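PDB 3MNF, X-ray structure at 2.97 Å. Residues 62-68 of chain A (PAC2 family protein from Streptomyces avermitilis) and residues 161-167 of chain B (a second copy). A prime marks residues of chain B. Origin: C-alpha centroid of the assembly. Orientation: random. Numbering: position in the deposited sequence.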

# COMPACT_ATOMS: atom_id res chain seq x y z
N VAL A 62 10.69 30.51 -12.34
CA VAL A 62 9.74 29.41 -12.19
C VAL A 62 9.57 28.82 -10.77
O VAL A 62 10.55 28.59 -10.06
CB VAL A 62 10.09 28.27 -13.19
CG1 VAL A 62 9.12 27.08 -13.08
CG2 VAL A 62 10.13 28.80 -14.61
N ARG A 63 8.33 28.56 -10.38
CA ARG A 63 8.03 27.92 -9.10
C ARG A 63 8.49 26.45 -9.07
O ARG A 63 8.25 25.69 -10.02
CB ARG A 63 6.52 28.02 -8.80
CG ARG A 63 6.12 29.28 -8.06
CD ARG A 63 4.62 29.54 -8.08
NE ARG A 63 3.83 28.34 -7.78
CZ ARG A 63 3.26 28.07 -6.61
NH1 ARG A 63 3.36 28.91 -5.59
NH2 ARG A 63 2.59 26.93 -6.46
N LYS A 64 9.13 26.07 -7.96
CA LYS A 64 9.58 24.69 -7.75
C LYS A 64 9.37 24.20 -6.32
O LYS A 64 9.37 25.00 -5.40
CB LYS A 64 11.03 24.54 -8.20
CG LYS A 64 11.08 24.18 -9.67
CD LYS A 64 12.42 24.42 -10.32
CE LYS A 64 12.31 24.05 -11.79
NZ LYS A 64 13.47 23.20 -12.23
N ILE A 65 9.18 22.90 -6.13
CA ILE A 65 8.72 22.42 -4.84
C ILE A 65 9.75 21.55 -4.15
O ILE A 65 10.28 20.63 -4.75
CB ILE A 65 7.37 21.66 -4.96
CG1 ILE A 65 6.22 22.64 -5.11
CG2 ILE A 65 7.10 20.75 -3.76
CD1 ILE A 65 5.71 22.73 -6.48
N THR A 66 10.02 21.81 -2.88
CA THR A 66 10.90 20.96 -2.11
C THR A 66 10.08 20.18 -1.08
O THR A 66 9.33 20.77 -0.31
CB THR A 66 11.97 21.80 -1.41
OG1 THR A 66 12.61 22.65 -2.39
CG2 THR A 66 13.01 20.92 -0.74
N TRP A 67 10.20 18.86 -1.10
CA TRP A 67 9.49 18.01 -0.16
C TRP A 67 10.39 17.69 1.01
O TRP A 67 11.61 17.67 0.85
CB TRP A 67 9.04 16.70 -0.84
CG TRP A 67 8.08 16.94 -1.96
CD1 TRP A 67 8.39 17.18 -3.26
CD2 TRP A 67 6.65 17.03 -1.86
NE1 TRP A 67 7.25 17.41 -3.99
CE2 TRP A 67 6.16 17.31 -3.16
CE3 TRP A 67 5.73 16.87 -0.81
CZ2 TRP A 67 4.80 17.45 -3.44
CZ3 TRP A 67 4.38 17.01 -1.08
CH2 TRP A 67 3.93 17.30 -2.39
N PRO A 68 9.82 17.43 2.20
CA PRO A 68 10.64 16.84 3.23
C PRO A 68 11.10 15.47 2.77
O PRO A 68 10.31 14.75 2.20
CB PRO A 68 9.67 16.67 4.39
CG PRO A 68 8.31 16.75 3.80
CD PRO A 68 8.44 17.66 2.65
N VAL B 161 -3.23 23.39 -2.18
CA VAL B 161 -3.64 24.27 -3.29
C VAL B 161 -2.41 24.50 -4.14
O VAL B 161 -2.43 24.27 -5.34
CB VAL B 161 -4.18 25.64 -2.79
CG1 VAL B 161 -4.31 26.62 -3.94
CG2 VAL B 161 -5.50 25.49 -2.08
N GLY B 162 -1.33 24.93 -3.50
CA GLY B 162 -0.08 25.16 -4.21
C GLY B 162 0.35 23.91 -4.95
O GLY B 162 0.65 23.96 -6.15
N ILE B 163 0.38 22.79 -4.23
CA ILE B 163 0.78 21.52 -4.81
C ILE B 163 -0.09 21.12 -5.99
O ILE B 163 0.43 20.72 -7.02
CB ILE B 163 0.81 20.39 -3.74
CG1 ILE B 163 1.93 20.65 -2.72
CG2 ILE B 163 1.02 19.03 -4.38
CD1 ILE B 163 3.27 21.04 -3.30
N LEU B 164 -1.40 21.26 -5.85
CA LEU B 164 -2.33 20.84 -6.88
C LEU B 164 -2.14 21.68 -8.13
O LEU B 164 -2.07 21.15 -9.25
CB LEU B 164 -3.79 20.91 -6.39
CG LEU B 164 -4.84 20.64 -7.49
CD1 LEU B 164 -4.72 19.25 -8.12
CD2 LEU B 164 -6.25 20.89 -6.97
N GLN B 165 -2.05 23.00 -7.94
CA GLN B 165 -1.86 23.90 -9.06
C GLN B 165 -0.53 23.56 -9.76
O GLN B 165 -0.45 23.61 -10.98
CB GLN B 165 -1.97 25.35 -8.61
CG GLN B 165 -1.49 26.34 -9.61
CD GLN B 165 -0.03 26.67 -9.40
OE1 GLN B 165 0.40 26.90 -8.27
NE2 GLN B 165 0.76 26.68 -10.48
N GLU B 166 0.48 23.14 -9.02
CA GLU B 166 1.72 22.73 -9.68
C GLU B 166 1.66 21.37 -10.37
O GLU B 166 2.27 21.18 -11.42
CB GLU B 166 2.93 22.82 -8.74
CG GLU B 166 3.40 24.25 -8.53
CD GLU B 166 3.91 24.91 -9.81
OE1 GLU B 166 4.65 24.25 -10.57
OE2 GLU B 166 3.54 26.10 -10.06
N ALA B 167 0.92 20.43 -9.77
CA ALA B 167 0.72 19.12 -10.36
C ALA B 167 0.03 19.26 -11.71
O ALA B 167 0.39 18.57 -12.67
CB ALA B 167 -0.11 18.25 -9.43

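A strand of chain A crosses a helix of chain B at 10.0 Å between axes, a gap bridged mainly by side chains. The strand supplies them by alternation: Arg63 and Ile65 point toward the helix, while Lys64 points away and remains exposed.

Val62, exposed and directed sideways, contributes almost nothing. Arg63 makes the polar anchor. Its CA lies 8.2 Å from the CA of Glu166′, and the long side chain, bent at chi3 (p), spans that gap so that NE donates a hydrogen bond to Glu166′ OE2 at 3.2 Å. The N-H...acceptor angle of 176° is nearly linear, and the same pair forms a salt bridge. This suits a buried arginine, whose charge is answered at the edge of its guanidinium. Glu166′ OE2 also accepts a hydrogen bond from NE2 of the neighbouring Gln165′, at 2.9 Å, so one carboxylate oxygen receives both groups. Gln165′ OE1 comes within 2.8 Å of Arg63 NH2, but the angle is too poor for a hydrogen bond. At Gly162′ the helix presents bare backbone to the guanidinium, with Arg63 NH2 3.6 Å from Gly162′ O.

Two residues on, Ile65 switches the chemistry to apolar. Its CG1 meets Ile163′ CD1 at 3.8 Å, and its CD1 packs against the aliphatic part of Glu166′, 3.4 Å from CG. Glu166′ thus serves both neighbours: its carboxylate bonds Arg63 NE, while its methylenes pack against Ile65 CD1 and also lie close to the guanidinium, with CG 3.5 Å from Arg63 NH2.

Thr66 is out of reach. Trp67, just past the strand, starts sideways, but its long ring brings CH2 to 3.9 Å from Ile163′ CD1. Buried Ile163′ also starts sideways, but its end comes nearer, giving Ile65 and Trp67 a shared apolar partner. Pro68 lies beyond the contact, which buries 320 Å² in all.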